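Local coordinates for protein SM80.1 Vicilin (Solanum melongena, PDB 5VF5) that is a 7S vicilin of eggplant, a two-cupin protein that probably serves as a seed storage globulin, and holds copper and sodium ions in the crystal, at residues S60-H65 against V135-S140; G209-M214 against E233-L238; L257-S262 against K351-G356. All blocks are in the same frame, centred on the assembly; numbering follows the deposited sequence. Where two conformers were deposited one is given.

Contact 1: S60-H65 against V135-S140; sequences SFMLPH and VQEYFS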
loop_
_atom_site.group_PDB
_atom_site.type_symbol
_atom_site.label_atom_id
_atom_site.label_comp_id
_atom_site.label_asym_id
_atom_site.label_seq_id
_atom_site.Cartn_x
_atom_site.Cartn_y
_atom_site.Cartn_z
ATOM N N SER A 60 -2.087 1.501 -22.489
ATOM C CA SER A 60 -3.438 1.477 -21.948
ATOM C C SER A 60 -3.779 2.789 -21.237
ATOM O O SER A 60 -2.896 3.575 -20.859
ATOM C CB SER A 60 -3.604 0.277 -21.025
ATOM O OG SER A 60 -3.021 0.550 -19.816
ATOM N N PHE A 61 -5.078 3.025 -21.093
ATOM C CA PHE A 61 -5.637 4.282 -20.582
ATOM C C PHE A 61 -6.801 3.964 -19.654
ATOM O O PHE A 61 -7.737 3.296 -20.065
ATOM C CB PHE A 61 -6.122 5.134 -21.752
ATOM C CG PHE A 61 -6.817 6.412 -21.367
ATOM C CD1 PHE A 61 -6.086 7.501 -20.946
ATOM C CD2 PHE A 61 -8.179 6.533 -21.458
ATOM C CE1 PHE A 61 -6.714 8.652 -20.613
ATOM C CE2 PHE A 61 -8.812 7.719 -21.139
ATOM C CZ PHE A 61 -8.067 8.778 -20.743
ATOM N N MET A 62 -6.740 4.448 -18.418
ATOM C CA MET A 62 -7.852 4.362 -17.466
ATOM C C MET A 62 -8.671 5.648 -17.531
ATOM O O MET A 62 -8.123 6.753 -17.356
ATOM C CB MET A 62 -7.406 4.082 -16.039
ATOM C CG MET A 62 -8.593 3.942 -15.091
ATOM S SD MET A 62 -8.029 3.550 -13.448
ATOM C CE MET A 62 -9.610 3.159 -12.652
ATOM N N LEU A 63 -9.969 5.505 -17.731
ATOM C CA LEU A 63 -10.872 6.614 -17.978
ATOM C C LEU A 63 -10.998 7.554 -16.765
ATOM O O LEU A 63 -10.920 7.113 -15.630
ATOM C CB LEU A 63 -12.278 6.090 -18.267
ATOM C CG LEU A 63 -12.613 5.789 -19.700
ATOM C CD1 LEU A 63 -11.595 5.071 -20.495
ATOM C CD2 LEU A 63 -13.993 5.245 -19.880
ATOM N N PRO A 64 -11.250 8.853 -17.025
ATOM C CA PRO A 64 -11.477 9.816 -15.951
ATOM C C PRO A 64 -12.521 9.409 -14.927
ATOM O O PRO A 64 -13.669 9.009 -15.281
ATOM C CB PRO A 64 -11.888 11.066 -16.693
ATOM C CG PRO A 64 -11.145 10.992 -18.006
ATOM C CD PRO A 64 -11.061 9.525 -18.326
ATOM N N HIS A 65 -12.145 9.556 -13.654
ATOM C CA HIS A 65 -13.027 9.247 -12.540
ATOM C C HIS A 65 -12.467 9.912 -11.302
ATOM O O HIS A 65 -11.283 10.222 -11.260
ATOM C CB HIS A 65 -13.098 7.730 -12.311
ATOM C CG HIS A 65 -11.782 7.156 -11.907
ATOM N ND1 HIS A 65 -10.752 6.960 -12.817
ATOM C CD2 HIS A 65 -11.284 6.820 -10.687
ATOM C CE1 HIS A 65 -9.694 6.499 -12.170
ATOM N NE2 HIS A 65 -9.971 6.423 -10.880
ATOM N N VAL A 135 -15.320 3.319 0.138
ATOM C CA VAL A 135 -14.671 4.155 -0.877
ATOM C C VAL A 135 -15.158 3.688 -2.256
ATOM O O VAL A 135 -15.000 2.531 -2.634
ATOM C CB VAL A 135 -13.139 4.011 -0.832
ATOM C CG1 VAL A 135 -12.459 5.002 -1.797
ATOM C CG2 VAL A 135 -12.618 4.171 0.589
ATOM N N GLN A 136 -15.763 4.627 -2.974
ATOM C CA GLN A 136 -16.408 4.382 -4.240
ATOM C C GLN A 136 -15.781 5.196 -5.345
ATOM O O GLN A 136 -15.251 6.284 -5.096
ATOM C CB GLN A 136 -17.912 4.721 -4.140
ATOM C CG GLN A 136 -18.714 3.744 -3.285
ATOM C CD GLN A 136 -18.845 2.366 -3.917
ATOM O OE1 GLN A 136 -19.211 2.244 -5.071
ATOM N NE2 GLN A 136 -18.536 1.322 -3.154
ATOM N N GLU A 137 -15.868 4.665 -6.562
ATOM C CA GLU A 137 -15.408 5.359 -7.785
ATOM C C GLU A 137 -16.593 5.991 -8.504
ATOM O O GLU A 137 -17.678 5.396 -8.606
ATOM C CB GLU A 137 -14.742 4.404 -8.779
ATOM C CG GLU A 137 -13.390 3.846 -8.363
ATOM C CD GLU A 137 -12.838 2.897 -9.425
ATOM O OE1 GLU A 137 -13.604 2.035 -9.944
ATOM O OE2 GLU A 137 -11.638 3.011 -9.739
ATOM N N TYR A 138 -16.341 7.168 -9.042
ATOM C CA TYR A 138 -17.327 7.956 -9.741
ATOM C C TYR A 138 -16.818 8.238 -11.129
ATOM O O TYR A 138 -15.930 9.110 -11.308
ATOM C CB TYR A 138 -17.581 9.252 -8.977
ATOM C CG TYR A 138 -18.123 9.076 -7.561
ATOM C CD1 TYR A 138 -17.245 8.766 -6.524
ATOM C CD2 TYR A 138 -19.490 9.158 -7.245
ATOM C CE1 TYR A 138 -17.686 8.547 -5.238
ATOM C CE2 TYR A 138 -19.916 8.978 -5.935
ATOM C CZ TYR A 138 -19.026 8.639 -4.953
ATOM O OH TYR A 138 -19.457 8.457 -3.643
ATOM N N PHE A 139 -17.308 7.505 -12.127
ATOM C CA PHE A 139 -16.884 7.692 -13.515
ATOM C C PHE A 139 -17.653 8.829 -14.182
ATOM O O PHE A 139 -18.837 8.731 -14.465
ATOM C CB PHE A 139 -17.065 6.409 -14.333
ATOM C CG PHE A 139 -15.978 5.419 -14.106
ATOM C CD1 PHE A 139 -14.759 5.563 -14.728
ATOM C CD2 PHE A 139 -16.132 4.418 -13.180
ATOM C CE1 PHE A 139 -13.698 4.693 -14.485
ATOM C CE2 PHE A 139 -15.097 3.528 -12.958
ATOM C CZ PHE A 139 -13.887 3.676 -13.589
ATOM N N SER A 140 -16.908 9.915 -14.417
ATOM C CA SER A 140 -17.380 11.048 -15.181
ATOM C C SER A 140 -17.321 10.683 -16.679
ATOM O O SER A 140 -18.275 10.873 -17.418
ATOM C CB SER A 140 -16.552 12.300 -14.850
ATOM O OG SER A 140 -15.170 11.961 -14.699
#
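H65 and F139 run alongside each other in the same direction, where the end of strand 60-65 meets the loop 135-140 at nearly a right angle. CB of H65 sits over one face of the F139 ring, 3.6 Å from CD1 and offset toward the rim, while the two rings are tilted 41° to each other. The imidazole is fixed from its own strand: CG stands between the backbone N and the carbonyl carbon (chi1 64°), which folds the ring back so that ND1 donates to L63 O at 2.8 Å. That bond is nearly straight, 169° at the hydrogen, with the oxygen in the plane of the ring. L63 O therefore has the imidazole N-H, and L63 also pairs through its backbone with A180.

The next carbonyl of the strand, P64 O, is served less well. S140 N reaches it at 3.5 Å in a bent, weak bond, and S140 OG stands 3.4 Å from P64 O, too far and too undecided to count as a firm bond. Y138 O receives a CA-H...O contact from H65 CA at 3.2 Å. In the conformer given, E137 OE2 approaches the same imidazole obliquely, 3.9 Å from H65 CD2 and without a hydrogen bond, and meets the methyl of the extended M62 chain tip to tip. The Y138 hydroxyl is hydrogen-bonded to D68, and its ring stacks on H66. Strand 60-65 is bonded to strand 108-113 and to strand 181-183. The loop that follows strand 120-128 crosses the end of this strand, which belongs to the cupin beta-barrel of the first vicilin domain.

Contact 2: G209-M214 against E233-L238; sequences GPFNLM and ERFEQL
F211 and F235 form an offset stack, the centroids 4.2 Å apart and the planes 13° from parallel. CD1 of F235 lies over the centre of the F211 ring, while F211 CD2 sits above the rim of F235, 3.5 Å from CE1. The opposite face of F235 is covered by CG of its neighbour R234, so this ring is a slab held between F211 and an arginine stem. R234 runs extended along it, and its NH1 makes a salt bridge with E216.

L213 CD1 fits between F235 CZ, which it meets tip to tip at 3.8 Å, and the in-plane edge of the F211 ring, while CD2 slides past R234 NH1. On the side of F211 that F235 covers, the Q237 amide comes in obliquely at CD1 and CE1, its chain bent at chi2 (-97°) and the two planes 76° apart. L238 CD1 closes on F211 CZ at 4.2 Å. A water links G209 O to Q237 NE2, weakly on the amide side. F211, L213 and F235 all rest on A230, and F211 pairs through its backbone with V100: the arrangement is loop packing against strand 225-230 of the second cupin domain, where it meets the first.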
loop_
_atom_site.group_PDB
_atom_site.type_symbol
_atom_site.label_atom_id
_atom_site.label_comp_id
_atom_site.label_asym_id
_atom_site.label_seq_id
_atom_site.Cartn_x
_atom_site.Cartn_y
_atom_site.Cartn_z
ATOM N N GLY A 209 3.635 17.132 -6.648
ATOM C CA GLY A 209 4.110 15.988 -7.381
ATOM C C GLY A 209 4.567 14.846 -6.493
ATOM O O GLY A 209 4.544 14.920 -5.238
ATOM N N PRO A 210 4.967 13.757 -7.138
ATOM C CA PRO A 210 5.438 12.608 -6.397
ATOM C C PRO A 210 6.785 12.878 -5.759
ATOM O O PRO A 210 7.521 13.798 -6.161
ATOM C CB PRO A 210 5.597 11.558 -7.457
ATOM C CG PRO A 210 5.849 12.313 -8.711
ATOM C CD PRO A 210 4.994 13.521 -8.593
ATOM N N PHE A 211 7.088 12.066 -4.759
ATOM C CA PHE A 211 8.398 11.954 -4.190
ATOM C C PHE A 211 8.861 10.512 -4.225
ATOM O O PHE A 211 8.058 9.594 -4.330
ATOM C CB PHE A 211 8.466 12.513 -2.755
ATOM C CG PHE A 211 7.411 11.998 -1.836
ATOM C CD1 PHE A 211 6.168 12.616 -1.770
ATOM C CD2 PHE A 211 7.689 10.951 -0.965
ATOM C CE1 PHE A 211 5.186 12.153 -0.882
ATOM C CE2 PHE A 211 6.725 10.497 -0.087
ATOM C CZ PHE A 211 5.488 11.103 -0.033
ATOM N N ASN A 212 10.160 10.306 -4.071
ATOM C CA ASN A 212 10.776 8.987 -4.279
ATOM C C ASN A 212 12.036 8.913 -3.426
ATOM O O ASN A 212 12.891 9.800 -3.505
ATOM C CB ASN A 212 11.081 8.826 -5.761
ATOM C CG ASN A 212 11.483 7.415 -6.153
ATOM O OD1 ASN A 212 12.388 6.849 -5.560
ATOM N ND2 ASN A 212 10.818 6.844 -7.204
ATOM N N LEU A 213 12.120 7.895 -2.573
ATOM C CA LEU A 213 13.240 7.772 -1.636
ATOM C C LEU A 213 14.206 6.649 -2.032
ATOM O O LEU A 213 15.119 6.354 -1.264
ATOM C CB LEU A 213 12.691 7.506 -0.223
ATOM C CG LEU A 213 11.945 8.650 0.490
ATOM C CD1 LEU A 213 10.539 8.912 -0.051
ATOM C CD2 LEU A 213 11.843 8.356 1.982
ATOM N N MET A 214 14.021 6.072 -3.228
ATOM C CA MET A 214 14.737 4.851 -3.642
ATOM C C MET A 214 16.249 5.020 -3.577
ATOM O O MET A 214 16.963 4.088 -3.214
ATOM C CB MET A 214 14.368 4.444 -5.072
ATOM C CG MET A 214 13.098 3.610 -5.213
ATOM S SD MET A 214 12.975 2.886 -6.868
ATOM C CE MET A 214 14.374 1.772 -6.860
ATOM N N GLU A 233 6.412 13.011 9.562
ATOM C CA GLU A 233 7.325 13.989 10.170
ATOM C C GLU A 233 8.054 14.749 9.072
ATOM O O GLU A 233 8.255 15.954 9.176
ATOM C CB GLU A 233 8.341 13.277 11.071
ATOM C CG GLU A 233 7.858 12.889 12.455
ATOM C CD GLU A 233 7.256 11.503 12.552
ATOM O OE1 GLU A 233 6.806 10.970 11.490
ATOM O OE2 GLU A 233 7.220 10.959 13.691
ATOM N N ARG A 234 8.500 14.028 8.053
ATOM C CA ARG A 234 9.241 14.601 6.940
ATOM C C ARG A 234 8.427 15.137 5.777
ATOM O O ARG A 234 8.803 16.134 5.166
ATOM C CB ARG A 234 10.252 13.569 6.450
ATOM C CG ARG A 234 11.056 13.998 5.252
ATOM C CD ARG A 234 12.166 13.040 4.941
ATOM N NE ARG A 234 12.808 13.421 3.697
ATOM C CZ ARG A 234 13.541 12.607 2.939
ATOM N NH1 ARG A 234 13.784 11.353 3.303
ATOM N NH2 ARG A 234 14.059 13.070 1.806
ATOM N N PHE A 235 7.346 14.440 5.442
ATOM C CA PHE A 235 6.570 14.704 4.253
ATOM C C PHE A 235 5.226 15.252 4.647
ATOM O O PHE A 235 4.325 14.493 5.060
ATOM C CB PHE A 235 6.435 13.422 3.438
ATOM C CG PHE A 235 7.723 13.019 2.790
ATOM C CD1 PHE A 235 8.148 13.618 1.606
ATOM C CD2 PHE A 235 8.539 12.105 3.390
ATOM C CE1 PHE A 235 9.364 13.272 1.044
ATOM C CE2 PHE A 235 9.740 11.728 2.825
ATOM C CZ PHE A 235 10.151 12.309 1.645
ATOM N N GLU A 236 5.058 16.564 4.526
ATOM C CA GLU A 236 3.852 17.232 4.979
ATOM C C GLU A 236 2.592 16.680 4.261
ATOM O O GLU A 236 1.506 16.648 4.838
ATOM C CB GLU A 236 3.996 18.756 4.778
ATOM C CG GLU A 236 3.769 19.245 3.363
ATOM N N GLN A 237 2.759 16.248 3.019
ATOM C CA GLN A 237 1.571 15.761 2.310
ATOM C C GLN A 237 1.026 14.460 2.882
ATOM O O GLN A 237 -0.111 14.137 2.560
ATOM C CB GLN A 237 1.770 15.584 0.819
ATOM C CG GLN A 237 2.815 14.557 0.449
ATOM C CD GLN A 237 4.132 15.236 0.160
ATOM O OE1 GLN A 237 4.768 15.813 1.052
ATOM N NE2 GLN A 237 4.537 15.188 -1.082
ATOM N N LEU A 238 1.747 13.811 3.782
ATOM C CA LEU A 238 1.224 12.620 4.499
ATOM C C LEU A 238 0.578 12.919 5.840
ATOM O O LEU A 238 0.010 12.024 6.471
ATOM C CB LEU A 238 2.346 11.599 4.672
ATOM C CG LEU A 238 3.069 11.125 3.414
ATOM C CD1 LEU A 238 4.162 10.146 3.805
ATOM C CD2 LEU A 238 2.127 10.471 2.428
HETATM O O HOH W 1 2.161 14.029 -3.217
#

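Contact 3: L257-S262 against K351-G356; sequences LPYYNS and KNFLAG. With ACT (acetate ion), chain C.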
loop_
_atom_site.group_PDB
_atom_site.type_symbol
_atom_site.label_atom_id
_atom_site.label_comp_id
_atom_site.label_asym_id
_atom_site.label_seq_id
_atom_site.Cartn_x
_atom_site.Cartn_y
_atom_site.Cartn_z
ATOM N N LEU A 257 15.268 -9.038 11.682
ATOM C CA LEU A 257 15.246 -9.427 13.083
ATOM C C LEU A 257 13.883 -9.058 13.711
ATOM O O LEU A 257 13.263 -8.066 13.303
ATOM C CB LEU A 257 16.383 -8.747 13.833
ATOM C CG LEU A 257 17.760 -9.330 13.483
ATOM C CD1 LEU A 257 18.833 -8.515 14.160
ATOM C CD2 LEU A 257 17.902 -10.769 13.933
ATOM N N PRO A 258 13.410 -9.854 14.689
ATOM C CA PRO A 258 12.142 -9.515 15.304
ATOM C C PRO A 258 12.103 -8.064 15.785
ATOM O O PRO A 258 13.088 -7.541 16.369
ATOM C CB PRO A 258 12.021 -10.523 16.440
ATOM C CG PRO A 258 12.853 -11.716 15.992
ATOM C CD PRO A 258 14.015 -11.061 15.282
ATOM N N TYR A 259 10.978 -7.404 15.522
ATOM C CA TYR A 259 10.810 -6.025 15.951
ATOM C C TYR A 259 9.336 -5.755 16.169
ATOM O O TYR A 259 8.463 -6.591 15.867
ATOM C CB TYR A 259 11.336 -5.069 14.864
ATOM C CG TYR A 259 10.458 -5.038 13.618
ATOM C CD1 TYR A 259 10.639 -5.968 12.585
ATOM C CD2 TYR A 259 9.428 -4.125 13.487
ATOM C CE1 TYR A 259 9.824 -5.959 11.448
ATOM C CE2 TYR A 259 8.601 -4.123 12.358
ATOM C CZ TYR A 259 8.793 -5.047 11.353
ATOM O OH TYR A 259 8.018 -5.023 10.207
ATOM N N TYR A 260 9.023 -4.597 16.717
ATOM C CA TYR A 260 7.642 -4.114 16.722
ATOM C C TYR A 260 7.594 -2.622 16.439
ATOM O O TYR A 260 8.585 -1.890 16.647
ATOM C CB TYR A 260 6.887 -4.466 18.042
ATOM C CG TYR A 260 7.400 -3.744 19.279
ATOM C CD1 TYR A 260 8.432 -4.255 20.070
ATOM C CD2 TYR A 260 6.870 -2.529 19.654
ATOM C CE1 TYR A 260 8.885 -3.579 21.193
ATOM C CE2 TYR A 260 7.314 -1.866 20.793
ATOM C CZ TYR A 260 8.342 -2.393 21.548
ATOM O OH TYR A 260 8.831 -1.762 22.666
ATOM N N ASN A 261 6.450 -2.165 15.951
ATOM C CA ASN A 261 6.162 -0.738 15.782
ATOM C C ASN A 261 5.474 -0.220 17.031
ATOM O O ASN A 261 4.539 -0.814 17.537
ATOM C CB ASN A 261 5.267 -0.547 14.577
ATOM C CG ASN A 261 6.003 -0.768 13.292
ATOM O OD1 ASN A 261 6.962 -0.034 13.007
ATOM N ND2 ASN A 261 5.585 -1.772 12.514
ATOM N N SER A 262 5.930 0.916 17.528
ATOM C CA SER A 262 5.425 1.450 18.770
ATOM C C SER A 262 3.961 1.830 18.753
ATOM O O SER A 262 3.262 1.594 19.714
ATOM C CB SER A 262 6.294 2.626 19.231
ATOM O OG SER A 262 6.161 3.750 18.379
ATOM N N LYS A 351 10.359 2.094 15.342
ATOM C CA LYS A 351 10.730 0.690 15.258
ATOM C C LYS A 351 11.554 0.325 16.469
ATOM O O LYS A 351 12.499 1.041 16.824
ATOM C CB LYS A 351 11.580 0.375 14.040
ATOM C CG LYS A 351 10.879 0.485 12.738
ATOM C CD LYS A 351 10.524 -0.855 12.246
ATOM C CE LYS A 351 9.838 -0.905 10.886
ATOM N NZ LYS A 351 8.639 -0.021 10.810
ATOM N N ASN A 352 11.196 -0.773 17.112
ATOM C CA ASN A 352 11.886 -1.311 18.272
ATOM C C ASN A 352 12.364 -2.703 17.940
ATOM O O ASN A 352 11.543 -3.655 17.861
ATOM C CB ASN A 352 10.916 -1.410 19.446
ATOM C CG ASN A 352 10.502 -0.059 19.974
ATOM O OD1 ASN A 352 11.034 0.414 20.970
ATOM N ND2 ASN A 352 9.567 0.586 19.280
ATOM N N PHE A 353 13.668 -2.892 17.752
ATOM C CA PHE A 353 14.211 -4.197 17.439
ATOM C C PHE A 353 14.444 -4.973 18.717
ATOM O O PHE A 353 14.734 -4.414 19.770
ATOM C CB PHE A 353 15.509 -4.051 16.626
ATOM C CG PHE A 353 15.238 -3.731 15.200
ATOM C CD1 PHE A 353 15.043 -2.410 14.783
ATOM C CD2 PHE A 353 15.036 -4.760 14.279
ATOM C CE1 PHE A 353 14.730 -2.124 13.471
ATOM C CE2 PHE A 353 14.678 -4.467 12.972
ATOM C CZ PHE A 353 14.537 -3.152 12.580
ATOM N N LEU A 354 14.210 -6.283 18.617
ATOM C CA LEU A 354 14.198 -7.172 19.763
ATOM C C LEU A 354 15.414 -8.096 19.848
ATOM O O LEU A 354 15.538 -8.880 20.806
ATOM C CB LEU A 354 12.916 -7.991 19.704
ATOM C CG LEU A 354 11.649 -7.140 19.817
ATOM C CD1 LEU A 354 10.430 -7.959 19.373
ATOM C CD2 LEU A 354 11.471 -6.624 21.215
ATOM N N ALA A 355 16.291 -8.015 18.864
ATOM C CA ALA A 355 17.576 -8.757 18.829
ATOM C C ALA A 355 18.484 -7.986 17.896
ATOM O O ALA A 355 18.017 -7.132 17.157
ATOM C CB ALA A 355 17.365 -10.150 18.305
ATOM N N GLY A 356 19.765 -8.304 17.926
ATOM C CA GLY A 356 20.741 -7.617 17.089
ATOM C C GLY A 356 21.532 -6.613 17.890
ATOM O O GLY A 356 21.200 -6.283 19.032
HETATM C C ACT C . 6.873 -2.080 8.802
HETATM O O ACT C . 6.990 -0.819 8.713
HETATM O OXT ACT C . 6.810 -2.631 9.923
HETATM C CH3 ACT C . 6.841 -2.980 7.591
#
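An acetate oxygen, OXT, is gripped by two side chains of strand 257-261: Y259 OH donates to it at 2.7 Å and N261 ND2 at 3.0 Å, the latter nearly straight at 170°. K351 NZ takes the other oxygen, O, at 2.8 Å and also donates to N261 OD1, in the plane of that carbonyl and on a lone pair; N349 ND2 also bonds to this OD1. A chain bent at chi2 and chi4 carries the ammonium there, its CD passing the Y259 ring at CD2. R266 also binds the acetate, which probably came from the crystallisation liquor; the cluster of donors would favour an anion.

Next to the polar group the strands pair antiparallel; the pairing is part of the second cupin beta-barrel, where strand 254-261 also pairs with strand 327-331. Y260 and N352 are a hydrogen-bonded pair, each N donating to the other's O, and L354 N continues to P258 O at 2.8 Å. On the face bearing Y259 and F353, Y259 CB lies over the F353 ring. On the opposite face the N352 amide stacks on the Y260 ring, planes 3° apart, with N352 CB 3.4 Å from CE1; L354 CD2 meets the same ring at its edge. Where the pairing ends, G356, with its positive phi of 103°, lets L257 CD1 lie 3.6 Å from its CA.

Contacts 1 and 3 lie on opposite sides of the chain's centre, about 40 Å apart between centres, one in each cupin domain; contact 2 shares the domain of contact 3, their nearest atoms about 9 Å apart. All three are partly buried. Contact 3 alone is a true strand pairing, with regular backbone bonds and a face where lysine and polar groups hold an acetate in the crystal. Contact 1 sets a loop across a strand end, held by packing of H65 on F139 and weak polar contacts, the imidazole being fixed within its own strand. Contact 2 joins two loops without a direct hydrogen bond, by aromatic stacking and a water. Aromatic rings recur throughout: tilted pairs in contacts 1 and 3, an offset stack in contact 2.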